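Local coordinates for START domain-containing protein 10 (Homo sapiens, PDB 6SER) that transfers phosphatidylcholine and phosphatidylethanolamine between membranes, preferring lipids with a palmitoyl or stearoyl chain at sn-1 and an unsaturated chain at sn-2, at residues P156-K159 / D160-R163; I89-R92 / K93-D96; P245-A248 / L249-S253; K228-P231 / H232-P235. All coordinates share one frame; numbering follows the deposited sequence.

Contact 1: residues P156-K159 / D160-R163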
loop_
_atom_site.group_PDB
_atom_site.type_symbol
_atom_site.label_atom_id
_atom_site.label_comp_id
_atom_site.label_asym_id
_atom_site.label_seq_id
_atom_site.Cartn_x
_atom_site.Cartn_y
_atom_site.Cartn_z
ATOM N N PRO A 156 -5.457 -10.454 16.785
ATOM C CA PRO A 156 -4.505 -11.560 16.652
ATOM C C PRO A 156 -4.773 -12.331 15.373
ATOM O O PRO A 156 -5.827 -12.150 14.744
ATOM C CB PRO A 156 -4.789 -12.414 17.898
ATOM C CG PRO A 156 -6.248 -12.217 18.125
ATOM C CD PRO A 156 -6.553 -10.792 17.716
ATOM N N PRO A 157 -3.855 -13.197 14.949
ATOM C CA PRO A 157 -4.124 -14.018 13.765
ATOM C C PRO A 157 -5.410 -14.818 13.919
ATOM O O PRO A 157 -5.790 -15.229 15.017
ATOM C CB PRO A 157 -2.904 -14.949 13.689
ATOM C CG PRO A 157 -1.819 -14.223 14.435
ATOM C CD PRO A 157 -2.530 -13.482 15.533
ATOM N N ARG A 158 -6.070 -15.053 12.798
ATOM C CA ARG A 158 -7.263 -15.883 12.747
ATOM C C ARG A 158 -6.920 -17.230 12.141
ATOM O O ARG A 158 -6.195 -17.299 11.145
ATOM C CB ARG A 158 -8.350 -15.215 11.913
ATOM C CG ARG A 158 -9.099 -14.154 12.662
ATOM C CD ARG A 158 -9.505 -13.045 11.726
ATOM N NE ARG A 158 -10.325 -13.542 10.629
ATOM C CZ ARG A 158 -11.630 -13.773 10.712
ATOM N NH1 ARG A 158 -12.267 -13.547 11.854
ATOM N NH2 ARG A 158 -12.296 -14.229 9.657
ATOM N N LYS A 159 -7.472 -18.301 12.720
ATOM C CA LYS A 159 -7.081 -19.636 12.280
ATOM C C LYS A 159 -7.436 -19.866 10.816
ATOM O O LYS A 159 -6.746 -20.624 10.128
ATOM C CB LYS A 159 -7.725 -20.709 13.164
ATOM C CG LYS A 159 -9.113 -21.118 12.712
ATOM C CD LYS A 159 -9.543 -22.438 13.318
ATOM C CE LYS A 159 -9.879 -22.284 14.783
ATOM N NZ LYS A 159 -10.692 -23.436 15.260
ATOM N N ASP A 160 -8.479 -19.197 10.310
ATOM C CA ASP A 160 -8.915 -19.397 8.931
ATOM C C ASP A 160 -8.133 -18.569 7.914
ATOM O O ASP A 160 -8.265 -18.818 6.707
ATOM C CB ASP A 160 -10.412 -19.087 8.806
ATOM C CG ASP A 160 -10.809 -17.810 9.528
ATOM O OD1 ASP A 160 -11.416 -16.930 8.890
ATOM O OD2 ASP A 160 -10.501 -17.682 10.733
ATOM N N LEU A 161 -7.312 -17.617 8.359
ATOM C CA LEU A 161 -6.589 -16.721 7.465
ATOM C C LEU A 161 -5.105 -16.743 7.797
ATOM O O LEU A 161 -4.721 -16.775 8.966
ATOM C CB LEU A 161 -7.087 -15.265 7.579
ATOM C CG LEU A 161 -8.345 -14.762 6.863
ATOM C CD1 LEU A 161 -8.778 -15.732 5.813
ATOM C CD2 LEU A 161 -9.448 -14.559 7.855
ATOM N N VAL A 162 -4.296 -16.616 6.779
ATOM C CA VAL A 162 -2.850 -16.525 7.002
ATOM C C VAL A 162 -2.533 -15.069 7.278
ATOM O O VAL A 162 -2.939 -14.292 6.546
ATOM C CB VAL A 162 -2.089 -17.033 5.778
ATOM C CG1 VAL A 162 -0.617 -16.772 5.891
ATOM C CG2 VAL A 162 -2.352 -18.494 5.570
ATOM N N ARG A 163 -1.870 -14.772 8.365
ATOM C CA ARG A 163 -1.466 -13.389 8.632
ATOM C C ARG A 163 -0.204 -13.078 7.859
ATOM O O ARG A 163 0.777 -13.539 8.188
ATOM C CB ARG A 163 -1.268 -13.100 10.108
ATOM C CG ARG A 163 -0.945 -11.644 10.375
ATOM C CD ARG A 163 -2.186 -10.884 10.061
ATOM N NE ARG A 163 -2.531 -10.546 11.372
ATOM C CZ ARG A 163 -3.613 -10.778 12.019
ATOM N NH1 ARG A 163 -4.666 -11.322 11.486
ATOM N NH2 ARG A 163 -3.648 -10.374 13.242
HETATM O O HOH W 1 -4.890 -14.241 10.443
#
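The carboxylate of Asp160 folds back over its own backbone (chi1 45°, CG between N and the carbonyl carbon), while Arg158, with CG beside its N and bends at chi2 and chi3, curls round to meet it. Both belong to a type I beta turn, Arg158 to Leu161, that brings the chain into strand 161-175 of the START-domain sheet. Its closing bond runs from Leu161 N to Arg158 O (3.0 Å). The salt bridge is single-pronged: Arg158 NH2 meets Asp160 OD1 at 2.9 Å, with the two flat groups steeply inclined (72°) and OD2 lying above one guanidinium face near its rim. Leu161 runs alongside Arg158; its CD2 lies at the guanidinium edge, near its plane, modelled unusually close to Arg158 NE (3.1 Å, a doubtful length). NE is buried there with no partner in the model. A water bridges the turn: it accepts from Arg158 N and probably donates to Leu161 O, one of several acceptors within its reach. Further along, Arg163 reaches back to the Pro156-Pro157 backbone. Asp129 on the adjoining strand 127-139 takes its NH1 in a salt bridge, and the backbone of Val162 bonds to that same strand. Pro157 CA sits over a face of the Arg163 guanidinium, 3.7 Å from CZ, and Arg163 NH2 lies 3.1 Å from the carbonyl carbon of Pro156.

Contact 2: residues I89-R92 / K93-D96. With PO4 (phosphate ion), chain B.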
loop_
_atom_site.group_PDB
_atom_site.type_symbol
_atom_site.label_atom_id
_atom_site.label_comp_id
_atom_site.label_asym_id
_atom_site.label_seq_id
_atom_site.Cartn_x
_atom_site.Cartn_y
_atom_site.Cartn_z
ATOM N N ILE A 89 -10.948 3.934 1.748
ATOM C CA ILE A 89 -11.171 2.547 2.169
ATOM C C ILE A 89 -12.496 2.021 1.638
ATOM O O ILE A 89 -12.582 0.880 1.167
ATOM C CB ILE A 89 -11.101 2.420 3.704
ATOM C CG1 ILE A 89 -9.656 2.498 4.181
ATOM C CG2 ILE A 89 -11.687 1.097 4.162
ATOM C CD1 ILE A 89 -9.324 3.774 4.853
ATOM N N GLU A 90 -13.548 2.840 1.707
ATOM C CA GLU A 90 -14.874 2.391 1.291
ATOM C C GLU A 90 -14.902 2.007 -0.183
ATOM O O GLU A 90 -15.492 0.986 -0.556
ATOM C CB GLU A 90 -15.905 3.484 1.566
ATOM C CG GLU A 90 -17.255 3.153 0.991
ATOM C CD GLU A 90 -18.284 4.270 1.166
ATOM O OE1 GLU A 90 -19.480 3.945 1.158
ATOM O OE2 GLU A 90 -17.912 5.453 1.300
ATOM N N TYR A 91 -14.291 2.833 -1.038
ATOM C CA TYR A 91 -14.224 2.584 -2.476
ATOM C C TYR A 91 -13.452 1.312 -2.835
ATOM O O TYR A 91 -13.707 0.744 -3.899
ATOM C CB TYR A 91 -13.568 3.786 -3.159
ATOM C CG TYR A 91 -13.647 3.812 -4.667
ATOM C CD1 TYR A 91 -14.866 3.684 -5.322
ATOM C CD2 TYR A 91 -12.502 4.012 -5.440
ATOM C CE1 TYR A 91 -14.943 3.739 -6.711
ATOM C CE2 TYR A 91 -12.570 4.069 -6.827
ATOM C CZ TYR A 91 -13.787 3.932 -7.454
ATOM O OH TYR A 91 -13.851 3.984 -8.823
ATOM N N ARG A 92 -12.519 0.859 -1.983
ATOM C CA ARG A 92 -11.730 -0.336 -2.291
ATOM C C ARG A 92 -12.617 -1.507 -2.675
ATOM O O ARG A 92 -12.335 -2.220 -3.642
ATOM C CB ARG A 92 -10.849 -0.732 -1.102
ATOM C CG ARG A 92 -9.390 -0.303 -1.206
ATOM C CD ARG A 92 -8.506 -1.304 -1.978
ATOM N NE ARG A 92 -7.154 -0.763 -2.138
ATOM C CZ ARG A 92 -6.085 -1.453 -2.533
ATOM N NH1 ARG A 92 -6.181 -2.745 -2.815
ATOM N NH2 ARG A 92 -4.909 -0.843 -2.636
ATOM N N LYS A 93 -13.699 -1.723 -1.935
ATOM C CA LYS A 93 -14.565 -2.853 -2.250
ATOM C C LYS A 93 -15.297 -2.684 -3.571
ATOM O O LYS A 93 -15.813 -3.667 -4.102
ATOM C CB LYS A 93 -15.574 -3.071 -1.136
ATOM C CG LYS A 93 -14.991 -3.797 0.046
ATOM C CD LYS A 93 -15.991 -3.837 1.179
ATOM C CE LYS A 93 -15.423 -4.585 2.353
ATOM N NZ LYS A 93 -16.362 -4.591 3.499
ATOM N N LYS A 94 -15.359 -1.469 -4.111
ATOM C CA LYS A 94 -16.021 -1.284 -5.394
ATOM C C LYS A 94 -15.172 -1.822 -6.544
ATOM O O LYS A 94 -15.702 -2.495 -7.436
ATOM C CB LYS A 94 -16.359 0.197 -5.606
ATOM C CG LYS A 94 -17.134 0.502 -6.887
ATOM C CD LYS A 94 -18.570 -0.029 -6.857
ATOM C CE LYS A 94 -19.287 0.257 -8.184
ATOM N NZ LYS A 94 -20.700 -0.224 -8.198
ATOM N N TRP A 95 -13.857 -1.560 -6.536
ATOM C CA TRP A 95 -12.992 -1.919 -7.657
ATOM C C TRP A 95 -11.951 -2.999 -7.366
ATOM O O TRP A 95 -11.342 -3.500 -8.315
ATOM C CB TRP A 95 -12.247 -0.681 -8.184
ATOM C CG TRP A 95 -11.321 -0.056 -7.176
ATOM C CD1 TRP A 95 -11.647 0.887 -6.240
ATOM C CD2 TRP A 95 -9.920 -0.321 -7.003
ATOM N NE1 TRP A 95 -10.538 1.224 -5.498
ATOM C CE2 TRP A 95 -9.469 0.491 -5.941
ATOM C CE3 TRP A 95 -9.006 -1.166 -7.641
ATOM C CZ2 TRP A 95 -8.149 0.484 -5.503
ATOM C CZ3 TRP A 95 -7.693 -1.172 -7.206
ATOM C CH2 TRP A 95 -7.276 -0.349 -6.150
ATOM N N ASP A 96 -11.709 -3.354 -6.106
ATOM C CA ASP A 96 -10.708 -4.363 -5.752
ATOM C C ASP A 96 -11.422 -5.708 -5.674
ATOM O O ASP A 96 -12.196 -5.959 -4.744
ATOM C CB ASP A 96 -10.019 -3.995 -4.435
ATOM C CG ASP A 96 -8.985 -5.032 -3.965
ATOM O OD1 ASP A 96 -9.056 -6.219 -4.351
ATOM O OD2 ASP A 96 -8.102 -4.653 -3.158
HETATM P P PO4 B . -22.542 1.238 -4.922
HETATM O O1 PO4 B . -21.209 1.246 -4.423
HETATM O O2 PO4 B . -23.042 -0.065 -4.927
HETATM O O3 PO4 B . -22.527 1.745 -6.222
HETATM O O4 PO4 B . -23.385 2.037 -4.098
#
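Arg92 and Asp96, one turn apart at the C-terminal end of helix 89-95, are joined through both backbone and side chain. Arg92 O takes Asp96 N at 2.8 Å, with the donor nearly in line with the carbonyl (C=O...N 169°), and also a weak, bent bond from Trp95 N. One residue earlier, Tyr91 O receives Lys94 N at 2.8 Å, an i to i+3 bond. In the salt bridge, Arg92 NH1 donates to Asp96 OD2 at 2.7 Å. The oxygen lies in the guanidinium plane but is met on its anti side, 29° out of the carboxylate plane. Tyr117 OH also bonds to OD2, while OD1 accepts Asn98 N and, weakly, Val99 N, so both carboxylate oxygens are engaged. Trp95 covers one face of the Arg92 guanidinium, CH2 over its centre and the planes 42° apart. The other end of the indole meets Tyr91: Trp95 CD1 stands over the phenol face, 3.3 Å from Tyr91 CD2, and the rings lie oblique to each other. Tyr91 OH is spoken for by Ala218 O, which ties this helix to helix 197-227. Outward, Lys94 NZ makes a weak 3.3 Å bond to O3 of a phosphate, probably from the crystallisation liquor and also held by Trp225 NE1. A triethylene glycol, probably of the same origin, lies close to the Arg92 side chain. With an arginine, a tyrosine hydroxyl and backbone N-H groups around it, the Asp96 carboxylate would probably stay ionised and help to orient Arg92.

Contact 3: residues P245-A248 / L249-S253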
loop_
_atom_site.group_PDB
_atom_site.type_symbol
_atom_site.label_atom_id
_atom_site.label_comp_id
_atom_site.label_asym_id
_atom_site.label_seq_id
_atom_site.Cartn_x
_atom_site.Cartn_y
_atom_site.Cartn_z
ATOM N N PRO A 245 -11.319 6.123 16.792
ATOM C CA PRO A 245 -10.689 6.301 18.100
ATOM C C PRO A 245 -9.183 6.461 17.943
ATOM O O PRO A 245 -8.604 6.177 16.892
ATOM C CB PRO A 245 -11.037 5.004 18.835
ATOM C CG PRO A 245 -11.056 3.979 17.730
ATOM C CD PRO A 245 -11.660 4.708 16.539
ATOM N N SER A 246 -8.546 6.916 19.015
ATOM C CA SER A 246 -7.112 7.158 19.019
ATOM C C SER A 246 -6.383 6.069 19.796
ATOM O O SER A 246 -6.954 5.413 20.668
ATOM C CB SER A 246 -6.795 8.527 19.620
ATOM O OG SER A 246 -7.288 9.573 18.789
ATOM N N LEU A 247 -5.105 5.896 19.471
ATOM C CA LEU A 247 -4.238 4.875 20.044
ATOM C C LEU A 247 -2.912 5.492 20.464
ATOM O O LEU A 247 -2.385 6.387 19.786
ATOM C CB LEU A 247 -3.920 3.765 19.031
ATOM C CG LEU A 247 -4.657 2.436 18.936
ATOM C CD1 LEU A 247 -3.847 1.496 18.049
ATOM C CD2 LEU A 247 -4.894 1.836 20.308
ATOM N N ALA A 248 -2.345 4.974 21.551
ATOM C CA ALA A 248 -0.955 5.258 21.885
ATOM C C ALA A 248 -0.049 4.311 21.116
ATOM O O ALA A 248 -0.394 3.147 20.890
ATOM C CB ALA A 248 -0.688 5.116 23.384
ATOM N N LEU A 249 1.116 4.825 20.722
ATOM C CA LEU A 249 2.084 4.028 19.982
ATOM C C LEU A 249 2.495 2.779 20.753
ATOM O O LEU A 249 2.742 1.730 20.148
ATOM C CB LEU A 249 3.300 4.897 19.658
ATOM C CG LEU A 249 4.275 4.419 18.589
ATOM C CD1 LEU A 249 3.569 4.269 17.251
ATOM C CD2 LEU A 249 5.431 5.399 18.492
ATOM N N SER A 250 2.547 2.855 22.085
ATOM C CA SER A 250 3.010 1.716 22.869
ATOM C C SER A 250 1.960 0.621 23.012
ATOM O O SER A 250 2.285 -0.457 23.520
ATOM C CB SER A 250 3.464 2.172 24.256
ATOM O OG SER A 250 2.374 2.707 24.981
ATOM N N GLU A 251 0.720 0.861 22.589
ATOM C CA GLU A 251 -0.256 -0.221 22.541
ATOM C C GLU A 251 -0.043 -1.150 21.349
ATOM O O GLU A 251 -0.699 -2.194 21.272
ATOM C CB GLU A 251 -1.678 0.345 22.500
ATOM C CG GLU A 251 -2.152 1.030 23.787
ATOM C CD GLU A 251 -3.352 1.950 23.543
ATOM O OE1 GLU A 251 -3.193 2.969 22.830
ATOM O OE2 GLU A 251 -4.456 1.649 24.047
ATOM N N LEU A 252 0.841 -0.803 20.422
ATOM C CA LEU A 252 1.140 -1.640 19.271
ATOM C C LEU A 252 2.431 -2.411 19.507
ATOM O O LEU A 252 3.277 -2.014 20.310
ATOM C CB LEU A 252 1.260 -0.798 17.996
ATOM C CG LEU A 252 -0.004 -0.037 17.590
ATOM C CD1 LEU A 252 0.287 0.931 16.448
ATOM C CD2 LEU A 252 -1.113 -1.009 17.215
ATOM N N SER A 253 2.570 -3.532 18.801
ATOM C CA SER A 253 3.776 -4.345 18.860
ATOM C C SER A 253 4.346 -4.525 17.463
ATOM O O SER A 253 3.628 -4.462 16.461
ATOM C CB SER A 253 3.511 -5.725 19.485
ATOM O OG SER A 253 3.454 -5.633 20.888
#
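Glu251 N donates to Ala248 O at 3.1 Å, with the donor standing well above the carbonyl plane. A second bond runs the other way along the same pair: Ala248 N to Glu251 OE1, met nearly along the C-O axis of the carboxylate and modelled at 2.5 Å, shorter than usual, so its exact length is doubtful. The glutamate can reach back because CG lies beside its backbone N (chi1 -69°) and the chain runs on extended past CG, which carries the carboxylate to the N-H of Ala248, just before the 3-10 segment 249-251. Leu252 N to Leu249 O continues the 3-10 pattern by one residue. The methyl of Ala248 flanks the carboxylate, its CB 3.3 Å from OE1. Leu247 crosses the glutamate, and its two branches do different work. CD2 lies against the carboxylate, 3.6 Å from Glu251 CD, whereas CD1 turns to the buried Leu252 and touches CD2 of that residue at 3.8 Å, the two side chains being roughly perpendicular. Leu252 continues inward onto Val22, Leu108 and Val150, while Leu249 packs on Val22 and Val24. The turn lies between a pairing with strand 99-109, where Pro245 and Leu247 bond to Arg107, and one with strand 142-151, where Ser253 bonds to Lys151. The glutamate's return resembles the side-chain-to-backbone half of a capping box, though the reciprocal bond is absent; what remains is a 3-10 turn whose glutamate caps the Ala248 N-H.

Contact 4: residues K228-P231 / H232-P235. With PO4 (phosphate ion), chain B.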
loop_
_atom_site.group_PDB
_atom_site.type_symbol
_atom_site.label_atom_id
_atom_site.label_comp_id
_atom_site.label_asym_id
_atom_site.label_seq_id
_atom_site.Cartn_x
_atom_site.Cartn_y
_atom_site.Cartn_z
ATOM N N LYS A 228 -21.901 10.085 -5.623
ATOM C CA LYS A 228 -23.046 9.370 -5.076
ATOM C C LYS A 228 -22.820 8.852 -3.660
ATOM O O LYS A 228 -23.728 8.228 -3.098
ATOM C CB LYS A 228 -23.424 8.186 -5.975
ATOM C CG LYS A 228 -23.793 8.550 -7.404
ATOM C CD LYS A 228 -24.071 7.299 -8.230
ATOM C CE LYS A 228 -24.217 7.644 -9.703
ATOM N NZ LYS A 228 -24.316 6.426 -10.552
ATOM N N HIS A 229 -21.651 9.094 -3.060
ATOM C CA HIS A 229 -21.295 8.490 -1.771
ATOM C C HIS A 229 -20.636 9.522 -0.853
ATOM O O HIS A 229 -19.476 9.402 -0.461
ATOM C CB HIS A 229 -20.382 7.281 -1.967
ATOM C CG HIS A 229 -21.017 6.164 -2.731
ATOM N ND1 HIS A 229 -21.042 6.122 -4.110
ATOM C CD2 HIS A 229 -21.661 5.049 -2.308
ATOM C CE1 HIS A 229 -21.667 5.027 -4.503
ATOM N NE2 HIS A 229 -22.052 4.358 -3.430
ATOM N N LEU A 230 -21.409 10.539 -0.473
ATOM C CA LEU A 230 -20.967 11.629 0.390
ATOM C C LEU A 230 -19.721 12.280 -0.199
ATOM O O LEU A 230 -18.621 12.129 0.347
ATOM C CB LEU A 230 -20.705 11.136 1.823
ATOM C CG LEU A 230 -21.912 10.478 2.521
ATOM C CD1 LEU A 230 -21.650 10.019 3.966
ATOM C CD2 LEU A 230 -23.140 11.372 2.476
ATOM N N PRO A 231 -19.857 13.024 -1.298
ATOM C CA PRO A 231 -18.683 13.656 -1.919
ATOM C C PRO A 231 -17.871 14.541 -0.999
ATOM O O PRO A 231 -16.659 14.667 -1.223
ATOM C CB PRO A 231 -19.303 14.459 -3.074
ATOM C CG PRO A 231 -20.724 14.579 -2.762
ATOM C CD PRO A 231 -21.074 13.300 -2.070
ATOM N N HIS A 232 -18.493 15.156 0.015
ATOM C CA HIS A 232 -17.793 16.063 0.923
ATOM C C HIS A 232 -17.005 15.325 1.994
ATOM O O HIS A 232 -16.148 15.932 2.641
ATOM C CB HIS A 232 -18.784 17.004 1.634
ATOM C CG HIS A 232 -19.752 17.690 0.713
ATOM N ND1 HIS A 232 -20.989 18.145 1.132
ATOM C CD2 HIS A 232 -19.665 18.006 -0.603
ATOM C CE1 HIS A 232 -21.624 18.700 0.112
ATOM N NE2 HIS A 232 -20.842 18.628 -0.952
ATOM N N PHE A 233 -17.279 14.040 2.197
ATOM C CA PHE A 233 -16.662 13.263 3.275
ATOM C C PHE A 233 -15.353 12.654 2.788
ATOM O O PHE A 233 -15.343 11.605 2.144
ATOM C CB PHE A 233 -17.622 12.187 3.761
ATOM C CG PHE A 233 -17.168 11.465 4.990
ATOM C CD1 PHE A 233 -17.365 10.098 5.106
ATOM C CD2 PHE A 233 -16.556 12.147 6.029
ATOM C CE1 PHE A 233 -16.957 9.423 6.235
ATOM C CE2 PHE A 233 -16.155 11.480 7.168
ATOM C CZ PHE A 233 -16.351 10.110 7.270
ATOM N N LYS A 234 -14.248 13.333 3.092
ATOM C CA LYS A 234 -12.903 12.881 2.742
ATOM C C LYS A 234 -12.017 13.166 3.940
ATOM O O LYS A 234 -11.274 14.159 3.965
ATOM C CB LYS A 234 -12.384 13.589 1.488
ATOM C CG LYS A 234 -13.175 13.296 0.229
ATOM C CD LYS A 234 -12.545 13.969 -0.979
ATOM C CE LYS A 234 -13.300 13.624 -2.245
ATOM N NZ LYS A 234 -12.689 14.262 -3.448
ATOM N N PRO A 235 -12.087 12.327 4.976
ATOM C CA PRO A 235 -11.284 12.577 6.186
ATOM C C PRO A 235 -9.787 12.568 5.955
ATOM O O PRO A 235 -9.062 13.097 6.804
ATOM C CB PRO A 235 -11.703 11.440 7.131
ATOM C CG PRO A 235 -12.269 10.371 6.237
ATOM C CD PRO A 235 -12.951 11.142 5.128
HETATM P P PO4 B . -22.542 1.238 -4.922
HETATM O O1 PO4 B . -21.209 1.246 -4.423
HETATM O O2 PO4 B . -23.042 -0.065 -4.927
HETATM O O3 PO4 B . -22.527 1.745 -6.222
HETATM O O4 PO4 B . -23.385 2.037 -4.098
#
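Lys234 passes beside the carbonyl of Pro231. From CB, CG leaves beside the backbone N (chi1 -64°) and comes 4.0 Å from Pro231 O. CD follows at a similar remove, CE closes to 3.7 Å from the same oxygen, and NZ at the end of the extended chain forms a salt bridge with Asp84. Elsewhere in the turn Leu230 and Phe233 touch through their first side-chain carbons, CB to CB at 3.8 Å, and Pro235 CD lies over one face of the phenyl ring, toward its rim. His232 runs alongside the Pro231 ring. Leu230 O accepts Phe233 N at 3.0 Å (N-H...O 156°) and is gripped a second time by Lys226 NZ, which also bonds to His229 O and Phe233 O. Just before the turn, His229 stacks on Trp225 and gives ND1 to the Trp225 carbonyl oxygen. Its NE2 donates to phosphate O4 at 2.8 Å, with the oxygen in the plane of the imidazole; with both nitrogens donating, the ring is probably protonated. The bond from Phe233 N to Leu230 O closes a type I beta turn, Leu230 to Phe233, just beyond the long C-terminal helix 197-227 of the START fold.

In the fold
From the N terminus the order is contact 2, contact 1, contact 4, contact 3. All are local, each closing a turn of a few residues, and they follow in series with none nested or crossing. Contact 2 ends helix 89-95 just before strand 99-109. Contact 1 turns the chain from the loop after strand 142-151 into strand 161-175. Contacts 4 and 3 both lie in the segment after helix 197-227, which leads to strand 253-254, paired with strand 142-151. Contacts 2 and 4 touch, Glu90 OE1 lying 4.2 Å from His229 CD2, and share the phosphate. Contact 3 also meets strand 99-109; its nearest atoms are about 10 Å from contact 1.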